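Ornithine carbamoyltransferase (Giardia intestinalis, PDB 3GRF) probably transfers the carbamoyl group of carbamoyl phosphate to or from ornithine, as an ornithine carbamoyltransferase of the arginine degradation pathway. Local coordinates at residues I103-M114 and V123-F132. Residues are numbered along the deposited sequence; the frame is centred on the assembly and turned at random.
Sequences ICTARLATKEMM and VPCINALDDF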
loop_
_atom_site.group_PDB
_atom_site.type_symbol
_atom_site.label_atom_id
_atom_site.label_comp_id
_atom_site.label_asym_id
_atom_site.label_seq_id
_atom_site.Cartn_x
_atom_site.Cartn_y
_atom_site.Cartn_z
ATOM N N ILE A 103 4.918 10.870 10.948
ATOM C CA ILE A 103 4.354 10.178 12.104
ATOM C C ILE A 103 4.453 8.702 11.873
ATOM O O ILE A 103 4.592 8.286 10.732
ATOM C CB ILE A 103 2.865 10.576 12.388
ATOM C CG1 ILE A 103 2.339 9.895 13.642
ATOM C CG2 ILE A 103 1.921 10.322 11.209
ATOM C CD1 ILE A 103 1.176 10.596 14.214
ATOM N N CYS A 104 4.397 7.913 12.952
ATOM C CA CYS A 104 4.621 6.458 12.870
ATOM C C CYS A 104 3.700 5.739 13.851
ATOM O O CYS A 104 3.545 6.158 14.982
ATOM C CB CYS A 104 6.089 6.129 13.191
ATOM S SG CYS A 104 6.503 4.352 13.445
ATOM N N THR A 105 3.088 4.646 13.418
ATOM C CA THR A 105 2.385 3.768 14.344
ATOM C C THR A 105 3.067 2.427 14.135
ATOM O O THR A 105 3.601 2.180 13.058
ATOM C CB THR A 105 0.892 3.575 13.954
ATOM O OG1 THR A 105 0.856 3.124 12.613
ATOM C CG2 THR A 105 0.064 4.868 14.063
ATOM N N ALA A 106 3.067 1.569 15.148
ATOM C CA ALA A 106 3.695 0.257 15.014
ATOM C C ALA A 106 2.951 -0.709 15.890
ATOM O O ALA A 106 2.532 -0.372 17.000
ATOM C CB ALA A 106 5.164 0.301 15.420
ATOM N N ARG A 107 2.758 -1.903 15.367
ATOM C CA ARG A 107 2.088 -2.989 16.046
ATOM C C ARG A 107 3.141 -4.045 16.228
ATOM O O ARG A 107 3.337 -4.857 15.321
ATOM C CB ARG A 107 0.896 -3.488 15.231
ATOM C CG ARG A 107 -0.208 -4.160 16.049
ATOM C CD ARG A 107 0.194 -5.582 16.432
ATOM N NE ARG A 107 -0.945 -6.429 16.828
ATOM C CZ ARG A 107 -2.155 -6.406 16.256
ATOM N NH1 ARG A 107 -2.411 -5.575 15.251
ATOM N NH2 ARG A 107 -3.107 -7.213 16.711
ATOM N N LEU A 108 3.829 -4.062 17.369
ATOM C CA LEU A 108 4.952 -4.979 17.571
ATOM C C LEU A 108 4.665 -5.884 18.772
ATOM O O LEU A 108 3.890 -5.521 19.669
ATOM C CB LEU A 108 6.274 -4.186 17.724
ATOM C CG LEU A 108 6.572 -3.110 16.656
ATOM C CD1 LEU A 108 7.565 -2.037 17.111
ATOM C CD2 LEU A 108 6.999 -3.715 15.315
ATOM N N ALA A 109 5.268 -7.074 18.772
ATOM C CA ALA A 109 5.039 -8.070 19.825
ATOM C C ALA A 109 5.082 -7.464 21.246
ATOM O O ALA A 109 4.039 -7.399 21.921
ATOM C CB ALA A 109 6.010 -9.233 19.688
ATOM N N THR A 110 6.264 -6.990 21.669
ATOM C CA THR A 110 6.488 -6.558 23.055
ATOM C C THR A 110 6.594 -5.049 23.210
ATOM O O THR A 110 6.958 -4.342 22.268
ATOM C CB THR A 110 7.771 -7.152 23.637
ATOM O OG1 THR A 110 8.892 -6.720 22.850
ATOM C CG2 THR A 110 7.686 -8.696 23.701
ATOM N N LYS A 111 6.297 -4.571 24.419
ATOM C CA LYS A 111 6.469 -3.152 24.759
ATOM C C LYS A 111 7.905 -2.677 24.590
ATOM O O LYS A 111 8.142 -1.469 24.459
ATOM C CB LYS A 111 5.919 -2.818 26.156
ATOM C CG LYS A 111 6.386 -3.696 27.279
ATOM C CD LYS A 111 5.754 -3.243 28.580
ATOM C CE LYS A 111 5.763 -4.357 29.603
ATOM N NZ LYS A 111 7.108 -5.030 29.674
ATOM N N GLU A 112 8.826 -3.654 24.556
ATOM C CA GLU A 112 10.304 -3.476 24.489
ATOM C C GLU A 112 10.781 -2.896 23.158
ATOM O O GLU A 112 11.406 -1.816 23.111
ATOM C CB GLU A 112 11.025 -4.826 24.724
ATOM C CG GLU A 112 10.543 -5.651 25.950
ATOM C CD GLU A 112 10.247 -4.795 27.191
ATOM O OE1 GLU A 112 9.414 -5.222 28.022
ATOM O OE2 GLU A 112 10.841 -3.695 27.325
ATOM N N MET A 113 10.449 -3.616 22.090
ATOM C CA MET A 113 10.629 -3.185 20.701
ATOM C C MET A 113 9.946 -1.854 20.394
ATOM O O MET A 113 10.485 -1.023 19.665
ATOM C CB MET A 113 10.076 -4.259 19.784
ATOM C CG MET A 113 10.157 -5.655 20.398
ATOM S SD MET A 113 9.225 -6.923 19.527
ATOM C CE MET A 113 10.087 -7.002 17.954
ATOM N N MET A 114 8.767 -1.663 20.969
ATOM C CA MET A 114 8.008 -0.429 20.814
ATOM C C MET A 114 8.693 0.752 21.476
ATOM O O MET A 114 8.755 1.857 20.896
ATOM C CB MET A 114 6.587 -0.618 21.371
ATOM C CG MET A 114 5.663 0.558 21.121
ATOM S SD MET A 114 5.268 0.678 19.377
ATOM C CE MET A 114 5.638 2.391 19.031
ATOM N N VAL A 123 10.007 11.585 15.343
ATOM C CA VAL A 123 8.619 11.928 14.973
ATOM C C VAL A 123 7.740 11.204 15.995
ATOM O O VAL A 123 8.185 10.259 16.612
ATOM C CB VAL A 123 8.266 11.485 13.501
ATOM C CG1 VAL A 123 9.083 12.261 12.475
ATOM C CG2 VAL A 123 8.497 9.993 13.300
ATOM N N PRO A 124 6.499 11.662 16.219
ATOM C CA PRO A 124 5.653 10.869 17.145
ATOM C C PRO A 124 5.464 9.358 16.825
ATOM O O PRO A 124 5.114 8.996 15.711
ATOM C CB PRO A 124 4.300 11.589 17.103
ATOM C CG PRO A 124 4.559 12.933 16.553
ATOM C CD PRO A 124 5.841 12.893 15.743
ATOM N N CYS A 125 5.660 8.483 17.803
ATOM C CA CYS A 125 5.326 7.050 17.615
ATOM C C CYS A 125 4.153 6.598 18.542
ATOM O O CYS A 125 4.023 6.995 19.712
ATOM C CB CYS A 125 6.533 6.108 17.781
ATOM S SG CYS A 125 8.012 6.508 16.850
ATOM N N ILE A 126 3.280 5.800 17.961
ATOM C CA ILE A 126 2.011 5.445 18.560
ATOM C C ILE A 126 2.006 3.933 18.574
ATOM O O ILE A 126 2.315 3.328 17.579
ATOM C CB ILE A 126 0.830 5.986 17.749
ATOM C CG1 ILE A 126 0.804 7.516 17.834
ATOM C CG2 ILE A 126 -0.490 5.406 18.288
ATOM C CD1 ILE A 126 0.124 8.181 16.647
ATOM N N ASN A 127 1.734 3.350 19.736
ATOM C CA ASN A 127 1.612 1.919 19.891
ATOM C C ASN A 127 0.227 1.509 19.347
ATOM O O ASN A 127 -0.809 1.921 19.871
ATOM C CB ASN A 127 1.793 1.588 21.384
ATOM C CG ASN A 127 1.331 0.203 21.747
ATOM O OD1 ASN A 127 1.380 -0.706 20.943
ATOM N ND2 ASN A 127 0.927 0.028 22.989
ATOM N N ALA A 128 0.232 0.709 18.280
ATOM C CA ALA A 128 -0.998 0.262 17.611
ATOM C C ALA A 128 -1.416 -1.105 18.158
ATOM O O ALA A 128 -2.316 -1.749 17.636
ATOM C CB ALA A 128 -0.774 0.204 16.084
ATOM N N LEU A 129 -0.695 -1.562 19.183
ATOM C CA LEU A 129 -1.108 -2.642 20.078
ATOM C C LEU A 129 0.165 -3.374 20.467
ATOM O O LEU A 129 0.956 -3.737 19.604
ATOM C CB LEU A 129 -2.110 -3.625 19.443
ATOM C CG LEU A 129 -2.504 -4.896 20.243
ATOM C CD1 LEU A 129 -3.006 -4.593 21.651
ATOM C CD2 LEU A 129 -3.563 -5.690 19.503
ATOM N N ASP A 130 0.381 -3.566 21.767
ATOM C CA ASP A 130 1.463 -4.429 22.246
ATOM C C ASP A 130 0.981 -5.081 23.515
ATOM O O ASP A 130 -0.194 -4.949 23.837
ATOM C CB ASP A 130 2.786 -3.650 22.423
ATOM C CG ASP A 130 2.752 -2.604 23.553
ATOM O OD1 ASP A 130 1.699 -2.333 24.177
ATOM O OD2 ASP A 130 3.832 -2.049 23.815
ATOM N N ASP A 131 1.871 -5.746 24.253
ATOM C CA ASP A 131 1.490 -6.451 25.489
ATOM C C ASP A 131 1.246 -5.561 26.708
ATOM O O ASP A 131 1.038 -6.068 27.808
ATOM C CB ASP A 131 2.463 -7.588 25.816
ATOM C CG ASP A 131 3.897 -7.122 26.018
ATOM O OD1 ASP A 131 4.727 -8.028 26.269
ATOM O OD2 ASP A 131 4.190 -5.896 25.929
ATOM N N PHE A 132 1.249 -4.242 26.511
ATOM C CA PHE A 132 1.117 -3.294 27.636
ATOM C C PHE A 132 0.009 -2.231 27.449
ATOM O O PHE A 132 -0.519 -1.714 28.437
ATOM C CB PHE A 132 2.469 -2.629 27.922
ATOM C CG PHE A 132 2.602 -2.053 29.311
ATOM C CD1 PHE A 132 2.377 -2.837 30.430
ATOM C CD2 PHE A 132 3.009 -0.721 29.492
ATOM C CE1 PHE A 132 2.509 -2.305 31.713
ATOM C CE2 PHE A 132 3.157 -0.174 30.767
ATOM C CZ PHE A 132 2.913 -0.984 31.882
HETATM O O HOH W 1 3.449 -2.571 19.460
#
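L129 lies alongside R107 and covers one face of its guanidinium, with L129 CD2 3.2 Å from R107 NH2. The F132 ring is met obliquely by the aliphatic part of K111, whose CD comes within 3.4 Å of F132 CG; NZ, salt-bridged to E112, has at most a weak cation-pi attraction to the ring. The carboxylate of D131 receives K111 N at OD2 (2.9 Å) from above its plane, a bond to the first turn of helix 111-120. D130 OD1 accepts from the amides of F132, an Asx turn, and of G133 just beyond, and its OD2 lies against K111 CA. These side chains gather near the C-terminal ends of two parallel strands, 103-107 and 125-127, joined through helix 111-120 as a beta-alpha-beta unit of the carbamoyl phosphate-binding domain. Within this chain 125-127 is an edge strand, bonded to 103-107 from C104 N on P124 O (3.0 Å), through I126, which bonds to both C104 O and A106 N, to A128 N on A106 O (2.8 Å). On the helix-covered side, M114 CG lies opposite the backbone N (chi1 -174°), and the chain then bends to bring SD against N127 CA and CB. On the face carrying T105 and I126, T105 CG2 packs on I126 CB.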